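PDB 2NWH: carbohydrate kinase from Agrobacterium tumefaciens, which probably transfers a phosphoryl group from ATP to a sugar or related small alcohol, as other ribokinase-like (pfkB family) kinases do. Local coordinates for residues Asn48-Gly53 and Ala78-Thr83; Ile14-Met19 and Ser94-Leu99; Ala165-Pro170 and Glu190-Ala195; Phe118-Leu123 and Glu146-Ala151. All coordinates share one frame; numbering follows the deposited sequence.

Contact 1 of 4, residues Asn48-Gly53 and Ala78-Thr83; sequences NLSRLG and AGVEDT
The last turn of helix 41-51 passes beside the turn that leads from helix 66-77 into strand 81-87, with the CA atoms of Ser50 and Gly79 6.1 Å apart at their closest. Ser50 carries the contact. Its OG stands anti to the backbone N (chi1 -175°), which swings the hydroxyl off the helix and onto the backbone of the facing turn. There OG donates a short hydrogen bond, 2.6 Å, to Ala78 O, arriving in the plane of that carbonyl at a C=O...OG angle of 148°. A water within 2.9 Å of Ser50 OG also lies in bonding range of Gly79 O and can link the two. The turn held by Ser50 is a Schellman motif: Gly79 leaves the helical path with positive phi (77°), and two bonds reach back from this end into the last turn. Helix 41-51 finishes in the same fashion, with Gly53 at positive phi and Gly53 N bonded to Ser50 O, so two glycine-terminated helix ends of the ribokinase-like alpha/beta fold lie next to each other. Ser50 OG packs close over the Gly79 backbone, 3.5 Å from Gly79 C. Alongside, Val80 CG2, anti to its own carbonyl carbon, touches Ser50 CB at 3.8 Å. Arg51 also approaches, stretching past the helix until NH2 lies 4.3 Å from Ala78 CB, while its NH1 makes a weak bond, in the guanidinium plane, to Asn48 OD1. Asn48 ND2 in turn bonds Asp255, tying this helix to the start of helix 255-266.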
loop_
_atom_site.group_PDB
_atom_site.type_symbol
_atom_site.label_atom_id
_atom_site.label_comp_id
_atom_site.label_asym_id
_atom_site.label_seq_id
_atom_site.Cartn_x
_atom_site.Cartn_y
_atom_site.Cartn_z
ATOM N N ASN A 48 4.222 6.662 3.941
ATOM C CA ASN A 48 5.590 6.333 3.488
ATOM C C ASN A 48 6.081 7.309 2.446
ATOM O O ASN A 48 7.236 7.747 2.503
ATOM C CB ASN A 48 5.694 4.905 2.938
ATOM C CG ASN A 48 5.463 3.848 4.017
ATOM O OD1 ASN A 48 5.496 4.156 5.197
ATOM N ND2 ASN A 48 5.234 2.602 3.602
ATOM N N LEU A 49 5.224 7.630 1.470
ATOM C CA LEU A 49 5.595 8.583 0.435
ATOM C C LEU A 49 5.904 9.944 1.008
ATOM O O LEU A 49 6.841 10.618 0.556
ATOM C CB LEU A 49 4.484 8.675 -0.640
ATOM C CG LEU A 49 4.446 7.394 -1.477
ATOM C CD1 LEU A 49 3.037 7.194 -2.142
ATOM C CD2 LEU A 49 5.617 7.357 -2.482
ATOM N N SER A 50 5.129 10.373 1.994
ATOM C CA SER A 50 5.433 11.643 2.698
ATOM C C SER A 50 6.803 11.628 3.413
ATOM O O SER A 50 7.622 12.587 3.320
ATOM C CB SER A 50 4.274 11.996 3.639
ATOM O OG SER A 50 4.482 13.259 4.236
ATOM N N ARG A 51 7.077 10.515 4.068
ATOM C CA ARG A 51 8.392 10.284 4.727
ATOM C C ARG A 51 9.561 10.334 3.769
ATOM O O ARG A 51 10.675 10.670 4.181
ATOM C CB ARG A 51 8.384 8.909 5.396
ATOM C CG ARG A 51 7.588 8.933 6.717
ATOM C CD ARG A 51 7.283 7.522 7.200
ATOM N NE ARG A 51 6.386 7.605 8.361
ATOM C CZ ARG A 51 5.441 6.728 8.627
ATOM N NH1 ARG A 51 5.280 5.683 7.820
ATOM N NH2 ARG A 51 4.671 6.888 9.716
ATOM N N LEU A 52 9.290 9.974 2.517
ATOM C CA LEU A 52 10.282 10.026 1.441
ATOM C C LEU A 52 10.303 11.360 0.697
ATOM O O LEU A 52 11.002 11.503 -0.303
ATOM C CB LEU A 52 10.052 8.873 0.475
ATOM C CG LEU A 52 10.167 7.476 1.081
ATOM C CD1 LEU A 52 9.876 6.516 -0.023
ATOM C CD2 LEU A 52 11.596 7.239 1.704
ATOM N N GLY A 53 9.559 12.348 1.193
ATOM C CA GLY A 53 9.742 13.727 0.704
ATOM C C GLY A 53 8.645 14.274 -0.200
ATOM O O GLY A 53 8.667 15.443 -0.584
ATOM N N ALA A 78 2.572 12.326 10.022
ATOM C CA ALA A 78 3.430 11.906 8.926
ATOM C C ALA A 78 3.503 12.974 7.830
ATOM O O ALA A 78 4.145 12.753 6.792
ATOM C CB ALA A 78 2.933 10.614 8.363
ATOM N N GLY A 79 2.862 14.117 8.046
ATOM C CA GLY A 79 2.842 15.177 7.006
ATOM C C GLY A 79 1.888 14.947 5.833
ATOM O O GLY A 79 1.949 15.644 4.815
ATOM N N VAL A 80 0.954 14.007 5.983
ATOM C CA VAL A 80 -0.013 13.719 4.920
ATOM C C VAL A 80 -1.184 14.647 5.123
ATOM O O VAL A 80 -1.722 14.749 6.252
ATOM C CB VAL A 80 -0.493 12.234 4.977
ATOM C CG1 VAL A 80 -1.648 11.947 3.990
ATOM C CG2 VAL A 80 0.708 11.221 4.752
ATOM N N GLU A 81 -1.613 15.279 4.033
ATOM C CA GLU A 81 -2.858 16.058 4.020
ATOM C C GLU A 81 -4.060 15.112 3.969
ATOM O O GLU A 81 -4.257 14.382 3.005
ATOM C CB GLU A 81 -2.881 17.038 2.845
ATOM C CG GLU A 81 -4.148 17.953 2.846
ATOM C CD GLU A 81 -4.313 18.782 1.562
ATOM O OE1 GLU A 81 -3.509 18.599 0.613
ATOM O OE2 GLU A 81 -5.267 19.601 1.504
ATOM N N ASP A 82 -4.832 15.105 5.040
ATOM C CA ASP A 82 -5.994 14.218 5.189
ATOM C C ASP A 82 -7.220 14.997 4.782
ATOM O O ASP A 82 -7.646 15.889 5.522
ATOM C CB ASP A 82 -6.190 13.846 6.653
ATOM C CG ASP A 82 -7.318 12.836 6.854
ATOM O OD1 ASP A 82 -7.365 11.818 6.118
ATOM O OD2 ASP A 82 -8.141 13.053 7.775
ATOM N N THR A 83 -7.789 14.666 3.632
ATOM C CA THR A 83 -9.090 15.259 3.229
ATOM C C THR A 83 -10.094 14.111 3.085
ATOM O O THR A 83 -10.275 13.579 2.020
ATOM C CB THR A 83 -8.980 16.123 1.915
ATOM O OG1 THR A 83 -8.500 15.329 0.830
ATOM C CG2 THR A 83 -8.027 17.314 2.082
HETATM O O HOH W 1 3.218 15.042 2.378
#

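Contact 2 of 4, residues Ile14-Met19 and Ser94-Leu99; sequences IDRRGM and SYTAIL
Arg17 and Leu99 make the most intimate side-chain meeting between parallel strands 14-19 and 94-99. The arginine runs extended from CG to NE, its CG anti to the backbone N, and crosses the leucine obliquely; Leu99 CD2 sits at the edge of the guanidinium, in its plane, 3.0 Å from Arg17 NE, an unusually tight contact and not a hydrogen bond. Met19, bent at its last torsion (chi3 -82°), brings CE to 3.9 Å from the same Leu99 CD2. On this face Asp15 and Tyr95 run alongside one another, Asp15 OD2 3.8 Å from Tyr95 CD2, with carboxylate and ring planes 56° apart. On the other face Ile14 CG2, in the crowded position between N and carbonyl carbon, presses on Ser94 CB at 3.3 Å, tighter than normal carbon contact. Arg16 turns back at chi3 and shares a water with Thr96, 2.8 Å from Arg16 NH1 and 2.6 Å from Thr96 OG1; its NE forms a salt bridge with Glu36, and Trp34 makes a cation-pi contact with the guanidinium. Beneath these pairs the backbone forms a regular parallel ladder of five nearly straight hydrogen bonds, from Tyr95 N to Ile14 O through Leu99 N to Gly18 O. The strands are the central pair of the four-stranded lid sheet expected of this kinase family: strand 32-39 runs antiparallel beside 13-20, strand 105-111 antiparallel beside 94-99, and Ile14 reaches Thr67 and Val70 of helix 66-77.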
loop_
_atom_site.group_PDB
_atom_site.type_symbol
_atom_site.label_atom_id
_atom_site.label_comp_id
_atom_site.label_asym_id
_atom_site.label_seq_id
_atom_site.Cartn_x
_atom_site.Cartn_y
_atom_site.Cartn_z
ATOM N N ILE A 14 -8.753 2.142 11.513
ATOM C CA ILE A 14 -8.176 1.997 12.841
ATOM C C ILE A 14 -7.787 0.519 13.049
ATOM O O ILE A 14 -8.547 -0.414 12.728
ATOM C CB ILE A 14 -9.127 2.562 13.939
ATOM C CG1 ILE A 14 -8.430 2.767 15.289
ATOM C CG2 ILE A 14 -10.393 1.666 14.128
ATOM C CD1 ILE A 14 -7.398 3.933 15.271
ATOM N N ASP A 15 -6.588 0.327 13.588
ATOM C CA ASP A 15 -6.102 -0.992 13.904
ATOM C C ASP A 15 -6.018 -1.069 15.421
ATOM O O ASP A 15 -5.223 -0.360 16.039
ATOM C CB ASP A 15 -4.730 -1.208 13.267
ATOM C CG ASP A 15 -4.142 -2.569 13.561
ATOM O OD1 ASP A 15 -4.114 -3.006 14.744
ATOM O OD2 ASP A 15 -3.663 -3.195 12.604
ATOM N N ARG A 16 -6.843 -1.937 15.999
ATOM C CA ARG A 16 -6.923 -2.090 17.449
ATOM C C ARG A 16 -6.459 -3.507 17.808
ATOM O O ARG A 16 -7.004 -4.513 17.310
ATOM C CB ARG A 16 -8.381 -1.828 17.928
ATOM C CG ARG A 16 -8.883 -0.390 17.545
ATOM C CD ARG A 16 -10.223 -0.008 18.222
ATOM N NE ARG A 16 -10.031 0.112 19.665
ATOM C CZ ARG A 16 -10.496 -0.760 20.564
ATOM N NH1 ARG A 16 -11.204 -1.815 20.174
ATOM N NH2 ARG A 16 -10.220 -0.594 21.860
ATOM N N ARG A 17 -5.478 -3.581 18.689
ATOM C CA ARG A 17 -4.878 -4.846 19.049
ATOM C C ARG A 17 -4.974 -5.003 20.568
ATOM O O ARG A 17 -4.463 -4.175 21.323
ATOM C CB ARG A 17 -3.435 -4.838 18.555
ATOM C CG ARG A 17 -2.657 -6.159 18.605
ATOM C CD ARG A 17 -1.346 -5.950 17.794
ATOM N NE ARG A 17 -0.549 -7.170 17.636
ATOM C CZ ARG A 17 0.511 -7.282 16.836
ATOM N NH1 ARG A 17 0.933 -6.241 16.119
ATOM N NH2 ARG A 17 1.168 -8.437 16.771
ATOM N N GLY A 18 -5.674 -6.051 21.001
ATOM C CA GLY A 18 -5.841 -6.351 22.411
ATOM C C GLY A 18 -5.004 -7.575 22.765
ATOM O O GLY A 18 -5.086 -8.609 22.088
ATOM N N MET A 19 -4.159 -7.459 23.783
ATOM C CA MET A 19 -3.319 -8.558 24.150
ATOM C C MET A 19 -3.685 -9.016 25.539
ATOM O O MET A 19 -3.820 -8.212 26.446
ATOM C CB MET A 19 -1.830 -8.153 24.121
ATOM C CG MET A 19 -0.877 -9.276 24.600
ATOM S SD MET A 19 0.900 -8.917 24.214
ATOM C CE MET A 19 0.846 -9.485 22.518
ATOM N N SER A 94 -12.522 -0.549 10.768
ATOM C CA SER A 94 -11.646 -1.017 11.871
ATOM C C SER A 94 -11.218 -2.433 11.648
ATOM O O SER A 94 -11.958 -3.219 11.049
ATOM C CB SER A 94 -12.361 -0.883 13.221
ATOM O OG SER A 94 -13.518 -1.698 13.253
ATOM N N TYR A 95 -9.982 -2.750 12.059
ATOM C CA TYR A 95 -9.473 -4.108 12.178
ATOM C C TYR A 95 -9.173 -4.320 13.696
ATOM O O TYR A 95 -8.379 -3.598 14.286
ATOM C CB TYR A 95 -8.190 -4.261 11.313
ATOM C CG TYR A 95 -7.508 -5.580 11.501
ATOM C CD1 TYR A 95 -7.933 -6.723 10.790
ATOM C CD2 TYR A 95 -6.455 -5.708 12.407
ATOM C CE1 TYR A 95 -7.340 -7.956 10.976
ATOM C CE2 TYR A 95 -5.858 -6.939 12.608
ATOM C CZ TYR A 95 -6.291 -8.048 11.876
ATOM O OH TYR A 95 -5.656 -9.243 12.110
ATOM N N THR A 96 -9.828 -5.293 14.321
ATOM C CA THR A 96 -9.677 -5.529 15.765
ATOM C C THR A 96 -9.164 -6.943 15.981
ATOM O O THR A 96 -9.796 -7.877 15.535
ATOM C CB THR A 96 -11.042 -5.366 16.438
ATOM O OG1 THR A 96 -11.562 -4.059 16.137
ATOM C CG2 THR A 96 -10.935 -5.608 17.971
ATOM N N ALA A 97 -7.990 -7.100 16.605
ATOM C CA ALA A 97 -7.426 -8.423 16.858
ATOM C C ALA A 97 -7.313 -8.651 18.360
ATOM O O ALA A 97 -6.977 -7.721 19.144
ATOM C CB ALA A 97 -6.030 -8.539 16.214
ATOM N N ILE A 98 -7.534 -9.882 18.766
ATOM C CA ILE A 98 -7.208 -10.243 20.137
ATOM C C ILE A 98 -6.084 -11.296 20.075
ATOM O O ILE A 98 -6.220 -12.313 19.390
ATOM C CB ILE A 98 -8.461 -10.722 20.866
ATOM C CG1 ILE A 98 -9.504 -9.569 20.993
ATOM C CG2 ILE A 98 -8.077 -11.425 22.189
ATOM C CD1 ILE A 98 -10.789 -10.006 21.681
ATOM N N LEU A 99 -4.989 -11.030 20.776
ATOM C CA LEU A 99 -3.780 -11.884 20.793
ATOM C C LEU A 99 -3.530 -12.449 22.184
ATOM O O LEU A 99 -3.862 -11.819 23.216
ATOM C CB LEU A 99 -2.540 -11.070 20.412
ATOM C CG LEU A 99 -2.211 -10.616 18.984
ATOM C CD1 LEU A 99 -3.297 -9.772 18.428
ATOM C CD2 LEU A 99 -0.888 -9.823 19.090
HETATM O O HOH W 2 -12.682 -2.488 17.908
#

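Contact 3 of 4, residues Ala165-Pro170 and Glu190-Ala195; sequences AIAISP and EAEARA
Helix 190-197 opens beside the loop that carries the chain from strand 163-166 towards short helix 170-173. In its first turn Ala191 offers CB to the proline ring, 4.1 Å from Pro170 CG. Glu192 follows and has the largest share of the contact. Its CG is anti to the carbonyl carbon (chi1 -61°) and the chain beyond is extended, so the side chain crosses Pro170 obliquely, passes CG over the Ser169-Pro170 peptide at 3.6 Å from Pro170 N, and delivers the carboxylate to Ala167 and Ile168. Glu192 OE1 is held by Asn189 N, just ahead of its own helix, and lies 3.3 Å from Ala167 CB. Glu192 OE2 comes within 3.4 Å of Ile168 O, which is not a hydrogen bond; the closeness of two acceptors would, if anything, tend to raise the carboxylate pKa. This is the carboxyl end of a parallel strand in an alpha/beta fold, where successive strands hand over to helices: strand 163-166 lies next to strand 185-189, and Ala167 touches Leu186 and Met188 there. Ile168, with positive phi (72°), kinks the loop before Ser169, whose OG caps Lys172 N. One helical turn beyond Ala191, Ala195 sets its CB 3.9 Å from Pro170 CB, at the CB corner of the ring, and also meets Pro170 O.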
loop_
_atom_site.group_PDB
_atom_site.type_symbol
_atom_site.label_atom_id
_atom_site.label_comp_id
_atom_site.label_asym_id
_atom_site.label_seq_id
_atom_site.Cartn_x
_atom_site.Cartn_y
_atom_site.Cartn_z
ATOM N N ALA A 165 -1.410 1.291 -8.102
ATOM C CA ALA A 165 -2.398 0.533 -7.360
ATOM C C ALA A 165 -1.722 -0.478 -6.461
ATOM O O ALA A 165 -0.712 -1.090 -6.828
ATOM C CB ALA A 165 -3.322 -0.182 -8.332
ATOM N N ILE A 166 -2.280 -0.649 -5.277
ATOM C CA ILE A 166 -1.857 -1.696 -4.353
ATOM C C ILE A 166 -2.987 -2.715 -4.249
ATOM O O ILE A 166 -4.145 -2.354 -3.975
ATOM C CB ILE A 166 -1.549 -1.082 -2.964
ATOM C CG1 ILE A 166 -0.279 -0.231 -3.008
ATOM C CG2 ILE A 166 -1.345 -2.140 -1.863
ATOM C CD1 ILE A 166 -0.236 0.684 -1.752
ATOM N N ALA A 167 -2.624 -3.989 -4.412
ATOM C CA ALA A 167 -3.570 -5.088 -4.564
ATOM C C ALA A 167 -4.308 -5.490 -3.279
ATOM O O ALA A 167 -5.401 -6.050 -3.359
ATOM C CB ALA A 167 -2.860 -6.305 -5.159
ATOM N N ILE A 168 -3.672 -5.255 -2.126
ATOM C CA ILE A 168 -4.185 -5.500 -0.773
ATOM C C ILE A 168 -4.284 -6.973 -0.365
ATOM O O ILE A 168 -3.732 -7.353 0.653
ATOM C CB ILE A 168 -5.525 -4.730 -0.446
ATOM C CG1 ILE A 168 -5.343 -3.214 -0.635
ATOM C CG2 ILE A 168 -5.952 -4.958 0.999
ATOM C CD1 ILE A 168 -4.384 -2.575 0.389
ATOM N N SER A 169 -4.979 -7.779 -1.169
ATOM C CA SER A 169 -5.175 -9.212 -0.903
ATOM C C SER A 169 -5.569 -9.922 -2.205
ATOM O O SER A 169 -6.017 -9.256 -3.155
ATOM C CB SER A 169 -6.248 -9.405 0.178
ATOM O OG SER A 169 -7.546 -9.070 -0.302
ATOM N N PRO A 170 -5.410 -11.276 -2.268
ATOM C CA PRO A 170 -5.819 -11.989 -3.489
ATOM C C PRO A 170 -7.312 -11.791 -3.778
ATOM O O PRO A 170 -7.701 -11.602 -4.937
ATOM C CB PRO A 170 -5.506 -13.458 -3.196
ATOM C CG PRO A 170 -5.021 -13.535 -1.798
ATOM C CD PRO A 170 -4.877 -12.177 -1.228
ATOM N N GLU A 190 3.007 -12.753 -4.833
ATOM C CA GLU A 190 2.669 -13.918 -5.684
ATOM C C GLU A 190 1.181 -14.300 -5.795
ATOM O O GLU A 190 0.686 -14.547 -6.905
ATOM C CB GLU A 190 3.480 -15.163 -5.264
ATOM C CG GLU A 190 4.765 -15.378 -6.028
ATOM C CD GLU A 190 4.596 -16.177 -7.309
ATOM O OE1 GLU A 190 4.022 -17.290 -7.266
ATOM O OE2 GLU A 190 5.068 -15.693 -8.363
ATOM N N ALA A 191 0.498 -14.377 -4.648
ATOM C CA ALA A 191 -0.921 -14.780 -4.545
ATOM C C ALA A 191 -1.888 -13.844 -5.264
ATOM O O ALA A 191 -2.872 -14.290 -5.880
ATOM C CB ALA A 191 -1.325 -14.886 -3.080
ATOM N N GLU A 192 -1.616 -12.540 -5.155
ATOM C CA GLU A 192 -2.452 -11.515 -5.743
ATOM C C GLU A 192 -2.287 -11.535 -7.265
ATOM O O GLU A 192 -3.250 -11.322 -8.004
ATOM C CB GLU A 192 -2.117 -10.130 -5.130
ATOM C CG GLU A 192 -2.359 -10.052 -3.613
ATOM C CD GLU A 192 -1.545 -8.971 -2.879
ATOM O OE1 GLU A 192 -0.729 -8.240 -3.509
ATOM O OE2 GLU A 192 -1.719 -8.860 -1.642
ATOM N N ALA A 193 -1.077 -11.838 -7.726
ATOM C CA ALA A 193 -0.809 -11.953 -9.148
ATOM C C ALA A 193 -1.611 -13.125 -9.752
ATOM O O ALA A 193 -2.338 -12.939 -10.736
ATOM C CB ALA A 193 0.689 -12.100 -9.397
ATOM N N ARG A 194 -1.521 -14.307 -9.137
ATOM C CA ARG A 194 -2.326 -15.457 -9.575
ATOM C C ARG A 194 -3.822 -15.133 -9.602
ATOM O O ARG A 194 -4.504 -15.413 -10.589
ATOM C CB ARG A 194 -2.067 -16.680 -8.699
ATOM C CG ARG A 194 -1.053 -17.634 -9.279
ATOM C CD ARG A 194 -0.704 -18.738 -8.297
ATOM N NE ARG A 194 -0.467 -18.219 -6.946
ATOM C CZ ARG A 194 0.570 -18.566 -6.178
ATOM N NH1 ARG A 194 1.491 -19.413 -6.630
ATOM N NH2 ARG A 194 0.698 -18.042 -4.963
ATOM N N ALA A 195 -4.313 -14.508 -8.531
ATOM C CA ALA A 195 -5.735 -14.171 -8.403
ATOM C C ALA A 195 -6.261 -13.226 -9.480
ATOM O O ALA A 195 -7.332 -13.457 -10.020
ATOM C CB ALA A 195 -6.043 -13.639 -7.016
#

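Contact 4 of 4, residues Phe118-Leu123 and Glu146-Ala151; sequences FTPRRL and EDTLTA
Thr148 stands at the centre, its OG1 donating a 2.7 Å hydrogen bond to Phe118 O along a lone pair, in the carbonyl plane (C=O...OG1 angle 137°). The same oxygen rests 3.3 Å from Pro120 N, which has no hydrogen to offer. Thr148 CG2, anti to the backbone N, turns to Leu123, whose CD2 is 4.1 Å away and also lies 3.9 Å from Ala151 CB. Pro120 meets Asp147 at about a right angle: the aspartate, in its crowded rotamer (chi1 50°), sets its carboxylate against the CG-CD edge of the ring, Asp147 CG 3.4 Å from Pro120 CG. At the CB corner of the ring, Pro120 CB meets Ala151 CB at 4.2 Å. The start of helix 120-123 helps to place them. Thr119 is its N-cap, OG1 accepting from Arg122 N at 3.3 Å, and Pro120 occupies the first turn, where it needs no N-H. Further out, Phe118 packs edge-to-face on Phe85 and touches Ile59 and Pro61, while Leu123 reaches Leu152 and Ile155 farther along helix 146-158. Helix 120-123 packs on the first turns of helix 146-158, Phe118 just before it reaches strand 55-63, and Arg122 touches Phe85 and Phe87 of strand 81-87.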
loop_
_atom_site.group_PDB
_atom_site.type_symbol
_atom_site.label_atom_id
_atom_site.label_comp_id
_atom_site.label_asym_id
_atom_site.label_seq_id
_atom_site.Cartn_x
_atom_site.Cartn_y
_atom_site.Cartn_z
ATOM N N PHE A 118 -17.920 4.543 -1.175
ATOM C CA PHE A 118 -17.128 5.283 -2.146
ATOM C C PHE A 118 -17.477 4.751 -3.549
ATOM O O PHE A 118 -16.760 3.952 -4.135
ATOM C CB PHE A 118 -15.622 5.175 -1.831
ATOM C CG PHE A 118 -14.798 6.332 -2.379
ATOM C CD1 PHE A 118 -13.516 6.586 -1.867
ATOM C CD2 PHE A 118 -15.347 7.218 -3.337
ATOM C CE1 PHE A 118 -12.735 7.639 -2.373
ATOM C CE2 PHE A 118 -14.588 8.280 -3.843
ATOM C CZ PHE A 118 -13.287 8.490 -3.360
ATOM N N THR A 119 -18.611 5.198 -4.058
ATOM C CA THR A 119 -19.175 4.663 -5.297
ATOM C C THR A 119 -18.677 5.479 -6.504
ATOM O O THR A 119 -18.063 6.549 -6.331
ATOM C CB THR A 119 -20.686 4.797 -5.283
ATOM O OG1 THR A 119 -20.963 6.184 -5.151
ATOM C CG2 THR A 119 -21.298 3.971 -4.096
ATOM N N PRO A 120 -18.868 4.950 -7.739
ATOM C CA PRO A 120 -18.441 5.777 -8.899
ATOM C C PRO A 120 -19.089 7.147 -8.928
ATOM O O PRO A 120 -18.436 8.133 -9.260
ATOM C CB PRO A 120 -18.862 4.935 -10.096
ATOM C CG PRO A 120 -18.752 3.531 -9.594
ATOM C CD PRO A 120 -19.376 3.635 -8.184
ATOM N N ARG A 121 -20.362 7.208 -8.549
ATOM C CA ARG A 121 -21.085 8.476 -8.473
ATOM C C ARG A 121 -20.363 9.464 -7.582
ATOM O O ARG A 121 -20.171 10.620 -7.949
ATOM C CB ARG A 121 -22.481 8.172 -7.938
ATOM C CG ARG A 121 -23.359 9.333 -7.664
ATOM C CD ARG A 121 -24.803 8.824 -7.621
ATOM N NE ARG A 121 -25.691 9.953 -7.809
ATOM C CZ ARG A 121 -26.978 9.881 -8.114
ATOM N NH1 ARG A 121 -27.664 11.002 -8.262
ATOM N NH2 ARG A 121 -27.571 8.709 -8.276
ATOM N N ARG A 122 -19.919 9.008 -6.414
ATOM C CA ARG A 122 -19.211 9.885 -5.501
ATOM C C ARG A 122 -17.814 10.248 -5.995
ATOM O O ARG A 122 -17.344 11.350 -5.741
ATOM C CB ARG A 122 -19.188 9.280 -4.089
ATOM C CG ARG A 122 -20.580 9.273 -3.402
ATOM C CD ARG A 122 -20.536 8.966 -1.933
ATOM N NE ARG A 122 -21.883 9.084 -1.378
ATOM C CZ ARG A 122 -22.674 8.088 -0.950
ATOM N NH1 ARG A 122 -22.287 6.808 -0.935
ATOM N NH2 ARG A 122 -23.885 8.394 -0.507
ATOM N N LEU A 123 -17.145 9.314 -6.679
ATOM C CA LEU A 123 -15.807 9.569 -7.177
ATOM C C LEU A 123 -15.882 10.690 -8.234
ATOM O O LEU A 123 -14.942 11.470 -8.384
ATOM C CB LEU A 123 -15.238 8.320 -7.865
ATOM C CG LEU A 123 -13.773 8.457 -8.347
ATOM C CD1 LEU A 123 -12.717 8.365 -7.184
ATOM C CD2 LEU A 123 -13.492 7.375 -9.365
ATOM N N GLU A 146 -14.968 -2.272 -6.969
ATOM C CA GLU A 146 -14.545 -2.563 -8.338
ATOM C C GLU A 146 -14.931 -1.461 -9.330
ATOM O O GLU A 146 -14.055 -0.938 -10.046
ATOM C CB GLU A 146 -15.036 -3.960 -8.797
ATOM C CG GLU A 146 -14.824 -4.276 -10.291
ATOM C CD GLU A 146 -14.868 -5.785 -10.605
ATOM O OE1 GLU A 146 -14.934 -6.606 -9.661
ATOM O OE2 GLU A 146 -14.807 -6.154 -11.805
ATOM N N ASP A 147 -16.211 -1.090 -9.392
ATOM C CA ASP A 147 -16.612 -0.079 -10.373
ATOM C C ASP A 147 -15.978 1.292 -10.134
ATOM O O ASP A 147 -15.778 2.074 -11.063
ATOM C CB ASP A 147 -18.140 0.022 -10.570
ATOM C CG ASP A 147 -18.924 0.138 -9.251
ATOM O OD1 ASP A 147 -20.160 0.387 -9.318
ATOM O OD2 ASP A 147 -18.341 -0.023 -8.159
ATOM N N THR A 148 -15.654 1.572 -8.869
ATOM C CA THR A 148 -14.978 2.806 -8.521
ATOM C C THR A 148 -13.558 2.790 -9.049
ATOM O O THR A 148 -13.076 3.798 -9.571
ATOM C CB THR A 148 -15.038 3.049 -6.991
ATOM O OG1 THR A 148 -16.428 3.070 -6.633
ATOM C CG2 THR A 148 -14.441 4.430 -6.647
ATOM N N LEU A 149 -12.915 1.622 -8.960
ATOM C CA LEU A 149 -11.582 1.473 -9.461
ATOM C C LEU A 149 -11.557 1.657 -10.973
ATOM O O LEU A 149 -10.742 2.403 -11.503
ATOM C CB LEU A 149 -11.006 0.135 -9.031
ATOM C CG LEU A 149 -10.683 -0.032 -7.555
ATOM C CD1 LEU A 149 -10.508 -1.502 -7.224
ATOM C CD2 LEU A 149 -9.432 0.777 -7.212
ATOM N N THR A 150 -12.519 1.073 -11.680
ATOM C CA THR A 150 -12.598 1.307 -13.130
ATOM C C THR A 150 -12.829 2.793 -13.493
ATOM O O THR A 150 -12.152 3.336 -14.405
ATOM C CB THR A 150 -13.685 0.433 -13.736
ATOM O OG1 THR A 150 -13.521 -0.904 -13.244
ATOM C CG2 THR A 150 -13.638 0.450 -15.285
ATOM N N ALA A 151 -13.763 3.450 -12.784
ATOM C CA ALA A 151 -14.063 4.856 -13.032
ATOM C C ALA A 151 -12.846 5.729 -12.770
ATOM O O ALA A 151 -12.592 6.670 -13.546
ATOM C CB ALA A 151 -15.241 5.331 -12.186
#

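Contacts 1, 3 and 4 belong to the large alpha/beta body, and contact 2 to the separate four-stranded sheet. Contact 1 falls within the chain between the two strands of contact 2, since strand 81-87 is followed by strand 94-99; contact 4 comes next and contact 3 last, helix 146-158 leading into strand 163-166. Contacts 1 and 3 both reach the ten-stranded sheet but lie on opposite sides of the chain's centre, their centres about 24 Å apart. Contacts 3 and 4 are the nearest pair, with centres about 20 Å apart and nearest atoms about 6 Å. Contacts 2 and 4 stand farthest apart, about 29 Å between centres. No two touch; three fix the body, while contact 2 builds the probable lid.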